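Polyhedrin (Antheraea mylitta cypovirus 4, PDB 5A9C) forms the crystalline lattice of viral polyhedra, the micron-sized occlusion bodies that embed and protect cypovirus particles outside the insect host. Local coordinates at the interface of chains A and B. Sequence-based numbering; all coordinates share one arbitrary frame. Chains: chain A/B, Polyhedrin.

Contact 1: the interface of chains A and B. Residues chain A 65, 67-69, 102-103; chain B 177-179.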
loop_
_atom_site.group_PDB
_atom_site.type_symbol
_atom_site.label_atom_id
_atom_site.label_comp_id
_atom_site.label_asym_id
_atom_site.label_seq_id
_atom_site.Cartn_x
_atom_site.Cartn_y
_atom_site.Cartn_z
ATOM N N PHE A 65 8.390 -4.074 -2.925
ATOM C CA PHE A 65 8.576 -4.561 -4.285
ATOM C C PHE A 65 8.858 -3.380 -5.192
ATOM O O PHE A 65 7.992 -2.536 -5.421
ATOM C CB PHE A 65 7.356 -5.331 -4.797
ATOM C CG PHE A 65 7.436 -5.678 -6.267
ATOM C CD1 PHE A 65 8.263 -6.696 -6.710
ATOM C CD2 PHE A 65 6.693 -4.975 -7.204
ATOM C CE1 PHE A 65 8.344 -7.014 -8.056
ATOM C CE2 PHE A 65 6.768 -5.291 -8.554
ATOM C CZ PHE A 65 7.594 -6.311 -8.979
ATOM N N ASN A 67 9.412 -2.253 -8.822
ATOM C CA ASN A 67 9.202 -2.712 -10.189
ATOM C C ASN A 67 10.285 -2.179 -11.117
ATOM O O ASN A 67 11.048 -1.282 -10.745
ATOM C CB ASN A 67 7.809 -2.325 -10.700
ATOM C CG ASN A 67 7.613 -0.826 -10.777
ATOM O OD1 ASN A 67 8.316 -0.139 -11.513
ATOM N ND2 ASN A 67 6.649 -0.314 -10.021
ATOM N N TRP A 68 10.353 -2.730 -12.324
ATOM C CA TRP A 68 11.454 -2.428 -13.232
ATOM C C TRP A 68 11.475 -0.969 -13.688
ATOM O O TRP A 68 12.539 -0.417 -13.969
ATOM C CB TRP A 68 11.442 -3.376 -14.439
ATOM C CG TRP A 68 10.309 -3.147 -15.387
ATOM C CD1 TRP A 68 9.066 -3.706 -15.330
ATOM C CD2 TRP A 68 10.317 -2.299 -16.540
ATOM N NE1 TRP A 68 8.296 -3.256 -16.378
ATOM C CE2 TRP A 68 9.042 -2.391 -17.135
ATOM C CE3 TRP A 68 11.278 -1.471 -17.129
ATOM C CZ2 TRP A 68 8.703 -1.685 -18.289
ATOM C CZ3 TRP A 68 10.940 -0.771 -18.273
ATOM C CH2 TRP A 68 9.663 -0.882 -18.840
ATOM N N ARG A 69 10.306 -0.342 -13.755
ATOM C CA ARG A 69 10.237 1.049 -14.190
ATOM C C ARG A 69 10.671 2.000 -13.074
ATOM O O ARG A 69 11.278 3.038 -13.335
ATOM C CB ARG A 69 8.839 1.396 -14.724
ATOM C CG ARG A 69 7.735 1.414 -13.679
ATOM C CD ARG A 69 6.358 1.274 -14.320
ATOM N NE ARG A 69 6.069 -0.103 -14.719
ATOM C CZ ARG A 69 5.143 -0.872 -14.150
ATOM N NH1 ARG A 69 4.398 -0.400 -13.161
ATOM N NH2 ARG A 69 4.953 -2.111 -14.582
ATOM N N MET A 102 10.808 -9.649 -14.168
ATOM C CA MET A 102 10.077 -8.419 -14.443
ATOM C C MET A 102 8.677 -8.423 -13.830
ATOM O O MET A 102 8.089 -7.365 -13.600
ATOM C CB MET A 102 9.995 -8.158 -15.950
ATOM C CG MET A 102 9.078 -9.103 -16.698
ATOM S SD MET A 102 9.002 -8.741 -18.464
ATOM C CE MET A 102 10.704 -9.032 -18.941
ATOM N N HIS A 103 8.151 -9.615 -13.559
ATOM C CA HIS A 103 6.796 -9.754 -13.032
ATOM C C HIS A 103 6.772 -9.893 -11.513
ATOM O O HIS A 103 5.700 -9.966 -10.907
ATOM C CB HIS A 103 6.095 -10.954 -13.675
ATOM C CG HIS A 103 6.052 -10.895 -15.170
ATOM N ND1 HIS A 103 5.060 -10.235 -15.862
ATOM C CD2 HIS A 103 6.885 -11.409 -16.107
ATOM C CE1 HIS A 103 5.282 -10.345 -17.161
ATOM N NE2 HIS A 103 6.384 -11.052 -17.334
ATOM N N PRO B 177 2.730 -5.756 -8.503
ATOM C CA PRO B 177 1.958 -5.242 -9.636
ATOM C C PRO B 177 2.823 -4.909 -10.844
ATOM O O PRO B 177 3.941 -4.412 -10.696
ATOM C CB PRO B 177 1.347 -3.941 -9.086
ATOM C CG PRO B 177 1.696 -3.905 -7.614
ATOM C CD PRO B 177 2.937 -4.719 -7.482
ATOM N N ASN B 178 2.300 -5.190 -12.030
ATOM C CA ASN B 178 2.866 -4.674 -13.268
ATOM C C ASN B 178 1.772 -4.115 -14.160
ATOM O O ASN B 178 0.669 -4.660 -14.229
ATOM C CB ASN B 178 3.660 -5.747 -14.012
ATOM C CG ASN B 178 5.123 -5.750 -13.633
ATOM O OD1 ASN B 178 5.877 -4.857 -14.023
ATOM N ND2 ASN B 178 5.534 -6.755 -12.870
ATOM N N VAL B 179 2.075 -3.014 -14.836
ATOM C CA VAL B 179 1.140 -2.435 -15.784
ATOM C C VAL B 179 1.693 -2.649 -17.182
ATOM O O VAL B 179 2.823 -2.259 -17.479
ATOM C CB VAL B 179 0.920 -0.936 -15.528
ATOM C CG1 VAL B 179 -0.157 -0.396 -16.453
ATOM C CG2 VAL B 179 0.541 -0.702 -14.074
HETATM O O HOH W 1 3.478 -8.692 -11.829
HETATM O O HOH W 2 4.367 -1.685 -9.209
#
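The side-chain amide nitrogen ND2 of B:Asn178 is held by two groups of chain A, one directly and one through water. B:Asn178 ND2 donates to the backbone carbonyl A:Met102 O at 2.7 Å, arriving in the carbonyl plane on a lone pair. The bond is bent, with 130° at the hydrogen, and the acceptor lies tilted from the asparagine amide plane. The bond to water 1 is much straighter (173°), and that water passes the link on to A:His103 O. The B:Asn178 side chain, at the start of strand 176-182, thus reaches into the A:Met102–A:His103 loop of a neighbouring polyhedrin subunit, although A:Met102 itself is poorly ordered.

At the other end of the amide, B:Asn178 OD1 lies 3.6 Å from A:Trp68 CD1, the amide and indole planes being nearly parallel. A:Arg69 comes in from the same loop as the tryptophan, its chain bent at chi3 and its guanidinium standing steeply to the amide. This arginine is poorly ordered: A:Arg69 NH2 comes near B:Asn178 OD1 without a hydrogen bond, and it also falls close to the backbone N of B:Val179, another donor, so its modelled position is doubtful.

Beside the asparagine, the phenyl of A:Phe65 and the pyrrolidine ring of B:Pro177 run antiparallel alongside one another, A:Phe65 CD2 lying 3.8 Å from B:Pro177 CD. With CG anti to the backbone N (chi1 172°), the phenyl also brings CE2 near the proline carbonyl. That carbonyl oxygen has a polar partner in water 2, which stands 3.1 Å from B:Pro177 O and 2.8 Å from A:Asn67 ND2.

Contact 2: the interface of chains A and B. Residues chain A 109-111; chain B 27, 39, 195-197, 210.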
loop_
_atom_site.group_PDB
_atom_site.type_symbol
_atom_site.label_atom_id
_atom_site.label_comp_id
_atom_site.label_asym_id
_atom_site.label_seq_id
_atom_site.Cartn_x
_atom_site.Cartn_y
_atom_site.Cartn_z
ATOM N N ASP A 109 7.524 -19.599 -14.346
ATOM C CA ASP A 109 6.161 -20.108 -14.358
ATOM C C ASP A 109 5.521 -19.826 -13.001
ATOM O O ASP A 109 5.913 -20.411 -11.992
ATOM C CB ASP A 109 6.176 -21.610 -14.646
ATOM C CG ASP A 109 4.813 -22.153 -15.009
ATOM O OD1 ASP A 109 3.801 -21.654 -14.470
ATOM O OD2 ASP A 109 4.756 -23.085 -15.839
ATOM N N TRP A 110 4.543 -18.922 -12.980
ATOM C CA TRP A 110 3.950 -18.470 -11.724
ATOM C C TRP A 110 3.329 -19.615 -10.931
ATOM O O TRP A 110 3.248 -19.555 -9.703
ATOM C CB TRP A 110 2.904 -17.370 -11.970
ATOM C CG TRP A 110 1.603 -17.866 -12.548
ATOM C CD1 TRP A 110 1.262 -17.919 -13.865
ATOM C CD2 TRP A 110 0.471 -18.371 -11.820
ATOM N NE1 TRP A 110 -0.009 -18.427 -14.008
ATOM C CE2 TRP A 110 -0.516 -18.713 -12.770
ATOM C CE3 TRP A 110 0.199 -18.570 -10.464
ATOM C CZ2 TRP A 110 -1.753 -19.244 -12.404
ATOM C CZ3 TRP A 110 -1.033 -19.097 -10.102
ATOM C CH2 TRP A 110 -1.993 -19.425 -11.069
ATOM N N ARG A 111 2.899 -20.658 -11.635
ATOM C CA ARG A 111 2.261 -21.807 -11.000
ATOM C C ARG A 111 3.217 -22.578 -10.093
ATOM O O ARG A 111 2.787 -23.369 -9.254
ATOM C CB ARG A 111 1.664 -22.738 -12.059
ATOM C CG ARG A 111 0.514 -22.117 -12.839
ATOM C CD ARG A 111 0.127 -22.966 -14.042
ATOM N NE ARG A 111 1.242 -23.120 -14.971
ATOM C CZ ARG A 111 1.149 -23.685 -16.171
ATOM N NH1 ARG A 111 -0.018 -24.148 -16.606
ATOM N NH2 ARG A 111 2.225 -23.782 -16.940
ATOM N N ILE B 27 2.633 -29.189 -11.875
ATOM C CA ILE B 27 2.315 -27.833 -12.307
ATOM C C ILE B 27 0.900 -27.424 -11.892
ATOM O O ILE B 27 0.670 -26.292 -11.468
ATOM C CB ILE B 27 2.478 -27.688 -13.831
ATOM C CG1 ILE B 27 3.959 -27.785 -14.208
ATOM C CG2 ILE B 27 1.879 -26.372 -14.308
ATOM C CD1 ILE B 27 4.219 -27.889 -15.702
ATOM N N ARG B 39 -2.405 -15.223 -9.008
ATOM C CA ARG B 39 -2.259 -14.212 -10.040
ATOM C C ARG B 39 -3.607 -13.670 -10.469
ATOM O O ARG B 39 -4.466 -14.412 -10.949
ATOM C CB ARG B 39 -1.504 -14.773 -11.247
ATOM C CG ARG B 39 -1.025 -13.704 -12.219
ATOM C CD ARG B 39 -0.035 -14.284 -13.209
ATOM N NE ARG B 39 0.629 -13.249 -13.993
ATOM C CZ ARG B 39 1.712 -13.462 -14.733
ATOM N NH1 ARG B 39 2.256 -14.672 -14.783
ATOM N NH2 ARG B 39 2.258 -12.466 -15.418
ATOM N N ALA B 195 1.438 -16.723 -20.054
ATOM C CA ALA B 195 1.446 -16.461 -18.617
ATOM C C ALA B 195 0.584 -17.459 -17.845
ATOM O O ALA B 195 0.532 -17.426 -16.612
ATOM C CB ALA B 195 0.987 -15.033 -18.333
ATOM N N HIS B 196 -0.084 -18.345 -18.574
ATOM C CA HIS B 196 -0.959 -19.358 -17.983
ATOM C C HIS B 196 -2.040 -18.729 -17.112
ATOM O O HIS B 196 -2.185 -19.075 -15.937
ATOM C CB HIS B 196 -0.144 -20.370 -17.169
ATOM C CG HIS B 196 1.244 -20.579 -17.686
ATOM N ND1 HIS B 196 1.503 -21.153 -18.913
ATOM C CD2 HIS B 196 2.451 -20.286 -17.147
ATOM C CE1 HIS B 196 2.808 -21.204 -19.107
ATOM N NE2 HIS B 196 3.406 -20.681 -18.051
ATOM N N ILE B 197 -2.794 -17.798 -17.690
ATOM C CA ILE B 197 -3.875 -17.132 -16.968
ATOM C C ILE B 197 -5.143 -17.080 -17.814
ATOM O O ILE B 197 -5.080 -17.022 -19.039
ATOM C CB ILE B 197 -3.494 -15.697 -16.558
ATOM C CG1 ILE B 197 -3.032 -14.902 -17.780
ATOM C CG2 ILE B 197 -2.429 -15.713 -15.459
ATOM C CD1 ILE B 197 -2.699 -13.456 -17.484
ATOM N N SER B 210 -5.002 -21.499 -16.803
ATOM C CA SER B 210 -3.865 -21.860 -15.966
ATOM C C SER B 210 -3.632 -23.366 -15.971
ATOM O O SER B 210 -2.545 -23.830 -15.637
ATOM C CB SER B 210 -4.087 -21.379 -14.532
ATOM O OG SER B 210 -4.224 -19.972 -14.492
#
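A:Arg111 inserts its guanidinium between B:Ile27 and B:His196 in this contact between two cypovirus polyhedrin subunits. The arginine belongs to the short 3-10 helix 110-112. Its CB passes the backbone carbonyl of B:Ile27, near the end of helix 15-29, while CG packs over the centre of the neighbouring A:Trp110 indole. CD approaches B:Ser210 O and the CG2 methyl of B:Ile27. A bend at chi3 (-60°) then turns the planar tip into its slot: B:Ile27 CG2 covers one face, 3.4 Å from A:Arg111 CZ, and the B:His196 imidazole covers the other, nearly parallel at 10°. A:Arg111 NH2 lies 3.2 Å from the centroid of the B:His196 ring in a cation-pi contact.

The edges of the guanidinium are held too. A:Arg111 NE and NH2 donate side-on to the syn lone pairs of A:Asp109 OD1 and OD2, with A:Arg111 NH2 2.8 Å from A:Asp109 OD2 in a salt bridge. A:Asp109 OD1 also accepts from the A:Arg111 backbone N. This intrachain pairing fixes the rotation of the arginine tip, leaving A:Arg111 NH1 to cross the interface and donate to B:Ser210 O at 2.7 Å from above the carbonyl plane.

The face of the A:Trp110 indole opposite A:Arg111 lies against the aliphatic part of B:Arg39, whose CB is over the ring centre; the B:Arg39 guanidinium stands almost perpendicular to the indole (88°). In the ring plane, A:Trp110 NE1 donates to B:His196 O at 3.0 Å. B:His196 O also receives B:Ser210 OG at 2.7 Å, the two donors approaching from opposite faces of its plane. The hydroxyl lies at the indole edge, with B:Ser210 OG 3.3 Å from A:Trp110 CZ2.

Contact 1 and contact 2 lie about 17 Å apart, measured between the centres of their C-alpha atoms, in the same interface between chains A and B. They share no residue, but on chain A residues 102-111 touch both contacts, while 65-69 add a second segment to contact 1. On chain B, strand 176-182 of contact 1 is followed by helix 185-195, which leads into contact 2. The interface is not an exact two-fold. Such an asymmetric arrangement is compatible with the deposited three-copy assembly and may contribute to the polyhedra lattice, here of polyhedrin lacking its base domain.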